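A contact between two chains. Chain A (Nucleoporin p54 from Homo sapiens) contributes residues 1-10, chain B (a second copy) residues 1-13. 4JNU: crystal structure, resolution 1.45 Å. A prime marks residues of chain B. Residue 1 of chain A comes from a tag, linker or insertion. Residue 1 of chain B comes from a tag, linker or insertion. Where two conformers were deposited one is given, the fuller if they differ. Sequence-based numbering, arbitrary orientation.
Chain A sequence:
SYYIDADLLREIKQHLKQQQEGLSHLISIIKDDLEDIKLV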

# COMPACT_ATOMS: atom_id res chain seq x y z
N SER A 1 -18.06 8.30 -26.49
CA SER A 1 -17.49 7.71 -25.28
C SER A 1 -16.00 8.00 -25.18
O SER A 1 -15.36 8.33 -26.18
CB SER A 1 -17.73 6.20 -25.26
OG SER A 1 -19.07 5.91 -24.88
N TYR A 2 -15.46 7.88 -23.97
CA TYR A 2 -14.08 8.30 -23.67
C TYR A 2 -13.11 7.14 -23.44
O TYR A 2 -13.40 6.22 -22.69
CB TYR A 2 -14.07 9.19 -22.43
CG TYR A 2 -14.88 10.46 -22.58
CD1 TYR A 2 -16.25 10.46 -22.33
CD2 TYR A 2 -14.29 11.64 -22.98
CE1 TYR A 2 -17.00 11.62 -22.47
CE2 TYR A 2 -15.03 12.81 -23.12
CZ TYR A 2 -16.38 12.79 -22.87
OH TYR A 2 -17.12 13.94 -23.01
N TYR A 3 -11.94 7.24 -24.06
CA TYR A 3 -10.96 6.17 -24.03
C TYR A 3 -9.60 6.73 -23.69
O TYR A 3 -9.21 7.78 -24.19
CB TYR A 3 -10.90 5.49 -25.39
CG TYR A 3 -12.22 4.86 -25.81
CD1 TYR A 3 -12.56 3.58 -25.37
CD2 TYR A 3 -13.12 5.55 -26.60
CE1 TYR A 3 -13.77 3.01 -25.74
CE2 TYR A 3 -14.33 4.98 -26.97
CZ TYR A 3 -14.65 3.72 -26.54
OH TYR A 3 -15.85 3.16 -26.91
N ILE A 4 -8.86 6.01 -22.86
CA ILE A 4 -7.50 6.41 -22.50
C ILE A 4 -6.51 5.41 -23.07
O ILE A 4 -6.81 4.23 -23.24
CB ILE A 4 -7.31 6.55 -20.99
CG1 ILE A 4 -7.57 5.22 -20.29
CG2 ILE A 4 -8.22 7.61 -20.43
CD1 ILE A 4 -6.64 5.04 -19.10
N ASP A 5 -5.33 5.92 -23.40
CA ASP A 5 -4.24 5.09 -23.91
C ASP A 5 -3.93 3.95 -22.95
O ASP A 5 -3.81 4.15 -21.73
CB ASP A 5 -3.02 5.99 -24.07
CG ASP A 5 -1.87 5.31 -24.76
OD1 ASP A 5 -1.86 4.06 -24.85
OD2 ASP A 5 -0.95 6.04 -25.21
N ALA A 6 -3.79 2.74 -23.50
CA ALA A 6 -3.47 1.57 -22.69
C ALA A 6 -2.17 1.78 -21.96
O ALA A 6 -1.97 1.24 -20.88
CB ALA A 6 -3.39 0.33 -23.58
N ASP A 7 -1.26 2.57 -22.54
CA ASP A 7 0.03 2.79 -21.88
C ASP A 7 -0.13 3.55 -20.56
O ASP A 7 0.67 3.35 -19.64
CB ASP A 7 1.01 3.52 -22.80
CG ASP A 7 1.72 2.57 -23.78
OD1 ASP A 7 1.64 1.34 -23.60
OD2 ASP A 7 2.38 3.07 -24.72
N LEU A 8 -1.13 4.41 -20.45
CA LEU A 8 -1.39 5.13 -19.20
C LEU A 8 -1.78 4.16 -18.12
O LEU A 8 -1.43 4.33 -16.94
CB LEU A 8 -2.52 6.16 -19.39
CG LEU A 8 -2.37 7.54 -18.76
CD1 LEU A 8 -1.28 8.34 -19.45
CD2 LEU A 8 -3.70 8.26 -18.83
N LEU A 9 -2.46 3.10 -18.51
CA LEU A 9 -2.85 2.06 -17.59
C LEU A 9 -1.65 1.18 -17.24
O LEU A 9 -1.51 0.75 -16.10
CB LEU A 9 -3.98 1.23 -18.20
CG LEU A 9 -4.60 0.25 -17.23
CD1 LEU A 9 -5.33 0.99 -16.10
CD2 LEU A 9 -5.52 -0.73 -17.93
N ARG A 10 -0.78 0.91 -18.21
CA ARG A 10 0.43 0.13 -17.91
C ARG A 10 1.32 0.89 -16.94
O ARG A 10 1.96 0.29 -16.07
CB ARG A 10 1.19 -0.21 -19.20
CG ARG A 10 0.47 -1.21 -20.06
CD ARG A 10 1.31 -1.62 -21.25
NE ARG A 10 0.64 -2.63 -22.07
CZ ARG A 10 0.23 -2.46 -23.32
NH1 ARG A 10 0.42 -1.31 -23.95
NH2 ARG A 10 -0.37 -3.46 -23.95
N SER B 1 -4.19 1.99 -32.32
CA SER B 1 -3.54 1.81 -31.01
C SER B 1 -4.52 1.20 -30.02
O SER B 1 -5.69 1.05 -30.32
CB SER B 1 -3.05 3.16 -30.48
OG SER B 1 -2.29 3.85 -31.46
N TYR B 2 -4.04 0.84 -28.83
CA TYR B 2 -4.89 0.21 -27.83
C TYR B 2 -5.37 1.18 -26.77
O TYR B 2 -4.60 2.01 -26.27
CB TYR B 2 -4.13 -0.94 -27.16
CG TYR B 2 -3.90 -2.11 -28.08
CD1 TYR B 2 -4.88 -3.07 -28.26
CD2 TYR B 2 -2.69 -2.27 -28.75
CE1 TYR B 2 -4.67 -4.16 -29.09
CE2 TYR B 2 -2.48 -3.36 -29.59
CZ TYR B 2 -3.48 -4.30 -29.74
OH TYR B 2 -3.30 -5.40 -30.56
N TYR B 3 -6.64 1.04 -26.39
CA TYR B 3 -7.27 1.96 -25.45
C TYR B 3 -8.11 1.19 -24.45
O TYR B 3 -8.45 0.04 -24.68
CB TYR B 3 -8.17 2.94 -26.20
CG TYR B 3 -7.40 3.88 -27.09
CD1 TYR B 3 -7.01 3.50 -28.35
CD2 TYR B 3 -7.01 5.13 -26.64
CE1 TYR B 3 -6.28 4.33 -29.16
CE2 TYR B 3 -6.28 5.97 -27.43
CZ TYR B 3 -5.92 5.57 -28.70
OH TYR B 3 -5.19 6.40 -29.52
N ILE B 4 -8.42 1.82 -23.32
CA ILE B 4 -9.37 1.25 -22.38
C ILE B 4 -10.38 2.31 -21.97
O ILE B 4 -10.19 3.51 -22.23
CB ILE B 4 -8.68 0.64 -21.14
CG1 ILE B 4 -7.60 1.58 -20.60
CG2 ILE B 4 -8.07 -0.72 -21.46
CD1 ILE B 4 -7.70 1.80 -19.12
N ASP B 5 -11.48 1.86 -21.38
CA ASP B 5 -12.52 2.78 -20.91
C ASP B 5 -11.96 3.71 -19.85
O ASP B 5 -11.35 3.26 -18.89
CB ASP B 5 -13.70 2.00 -20.31
CG ASP B 5 -14.46 1.19 -21.35
OD1 ASP B 5 -14.63 1.68 -22.48
OD2 ASP B 5 -14.88 0.06 -21.02
N ALA B 6 -12.18 5.01 -20.02
CA ALA B 6 -11.65 5.97 -19.07
C ALA B 6 -12.13 5.75 -17.64
O ALA B 6 -11.44 6.13 -16.71
CB ALA B 6 -12.01 7.39 -19.52
N ASP B 7 -13.30 5.13 -17.46
CA ASP B 7 -13.87 5.05 -16.12
C ASP B 7 -13.14 4.03 -15.25
O ASP B 7 -13.29 3.99 -14.02
CB ASP B 7 -15.38 4.80 -16.19
CG ASP B 7 -15.73 3.41 -16.66
OD1 ASP B 7 -14.82 2.65 -17.06
OD2 ASP B 7 -16.94 3.08 -16.64
N LEU B 8 -12.29 3.22 -15.87
CA LEU B 8 -11.44 2.34 -15.08
C LEU B 8 -10.57 3.15 -14.08
O LEU B 8 -10.27 2.66 -12.99
CB LEU B 8 -10.55 1.49 -15.99
CG LEU B 8 -9.79 0.37 -15.26
CD1 LEU B 8 -10.75 -0.60 -14.57
CD2 LEU B 8 -8.93 -0.36 -16.26
N LEU B 9 -10.17 4.35 -14.46
CA LEU B 9 -9.37 5.21 -13.58
C LEU B 9 -10.10 5.52 -12.28
O LEU B 9 -9.47 5.62 -11.23
CB LEU B 9 -9.05 6.53 -14.27
CG LEU B 9 -8.19 6.49 -15.53
CD1 LEU B 9 -7.94 7.89 -16.08
CD2 LEU B 9 -6.88 5.80 -15.21
N ARG B 10 -11.41 5.66 -12.34
CA ARG B 10 -12.20 5.98 -11.17
C ARG B 10 -12.30 4.77 -10.23
O ARG B 10 -12.29 4.92 -9.00
CB ARG B 10 -13.59 6.43 -11.58
CG ARG B 10 -13.56 7.52 -12.65
CD ARG B 10 -13.71 8.88 -12.03
NE ARG B 10 -15.02 9.45 -12.31
CZ ARG B 10 -15.56 10.43 -11.60
NH1 ARG B 10 -14.92 10.95 -10.57
NH2 ARG B 10 -16.76 10.89 -11.94
N GLU B 11 -12.39 3.57 -10.81
CA GLU B 11 -12.38 2.36 -10.00
C GLU B 11 -11.02 2.19 -9.30
O GLU B 11 -10.95 1.87 -8.12
CB GLU B 11 -12.69 1.13 -10.87
CG GLU B 11 -12.73 -0.19 -10.12
CD GLU B 11 -13.24 -1.37 -10.94
OE1 GLU B 11 -13.21 -1.30 -12.17
OE2 GLU B 11 -13.63 -2.39 -10.33
N ILE B 12 -9.95 2.42 -10.05
CA ILE B 12 -8.61 2.32 -9.49
C ILE B 12 -8.47 3.34 -8.35
O ILE B 12 -8.04 2.99 -7.24
CB ILE B 12 -7.55 2.53 -10.56
CG1 ILE B 12 -7.60 1.38 -11.57
CG2 ILE B 12 -6.17 2.62 -9.91
CD1 ILE B 12 -6.82 1.62 -12.82
N LYS B 13 -8.85 4.58 -8.60
CA LYS B 13 -8.68 5.65 -7.59
C LYS B 13 -9.49 5.34 -6.33
O LYS B 13 -9.03 5.63 -5.21
CB LYS B 13 -9.06 7.00 -8.17
CG LYS B 13 -8.74 8.16 -7.24
CD LYS B 13 -8.60 9.48 -7.99
CE LYS B 13 -9.94 10.07 -8.31
NZ LYS B 13 -10.75 10.34 -7.08
O HOH W 1 -15.52 4.35 -22.72

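The two copies of nucleoporin p54 meet through a miniature antiparallel β-sheet, one short strand from each chain, with an apolar cluster of isoleucine and leucine side chains packed against it. The arrangement illustrates a general principle of homotypic assembly: when identical strands pair antiparallel about a central residue, every contact tends to be made twice, once in each direction.

Here the central residue is Ile4, which pairs with Ile4′. The strands, residues 3-5 in each chain, run at 138° to each other, antiparallel but distinctly twisted. Ile4 N donates to Ile4′ O and Ile4′ N donates to Ile4 O, both at 2.9 Å, so the two residues close a reciprocal ring of hydrogen bonds. The pattern continues beyond the strands, where Ala6 N donates to Tyr2′ O at 3.0 Å and Ala6′ N to Tyr2 O at 3.2 Å. All four bonds are nearly straight. Between these rungs lie the non-hydrogen-bonded pairs of Tyr3 with Asp5′ and Asp5 with Tyr3′, and there the CA hydrogens of the tyrosines approach carbonyls: Tyr3 CA lies 3.3 Å from Ile4′ O, and Tyr3′ CA 3.2 Å from Ile4 O.

Both Ile4 side chains lie on the same face of the sheet, and their CD1 atoms meet at 3.4 Å. The leucines that follow in the helices extend this apolar patch. Leu9 CD2 reaches Ile4′ CD1 at 3.5 Å and Leu8′ CD2 at 3.8 Å, while Leu9 CD1 touches Ile12′ CD1 at 3.7 Å; in the reciprocal direction, Ile4 CD1 lies 4.0 Å from Leu9′ CD2. The symmetry is therefore approximate: Leu9 adopts a t chi1 and Leu9′ an m chi1, and Leu9 is covered more extensively. The methyl groups of the Ala6 residues pack against the partner's Tyr2, just before its strand, with Ala6 CB 3.9 Å from Tyr2′ CB and Ala6′ CB 4.0 Å from Tyr2 CB.

Tyr3 CB and Tyr3′ CB also meet across the pairing at 3.8 Å, although both residues remain exposed.

The polar aspartates show how equivalent residues can serve different ends. Asp5 OD1 caps its own helix, accepting from Asp7 N at 2.8 Å. Asp5′, with a different chi1, instead joins a water bridge across the contact: water 1 donates to Asp5′ OD1 and to Tyr2 O, each at 2.8 Å. That carbonyl thus accepts from both the water and Ala6′ N.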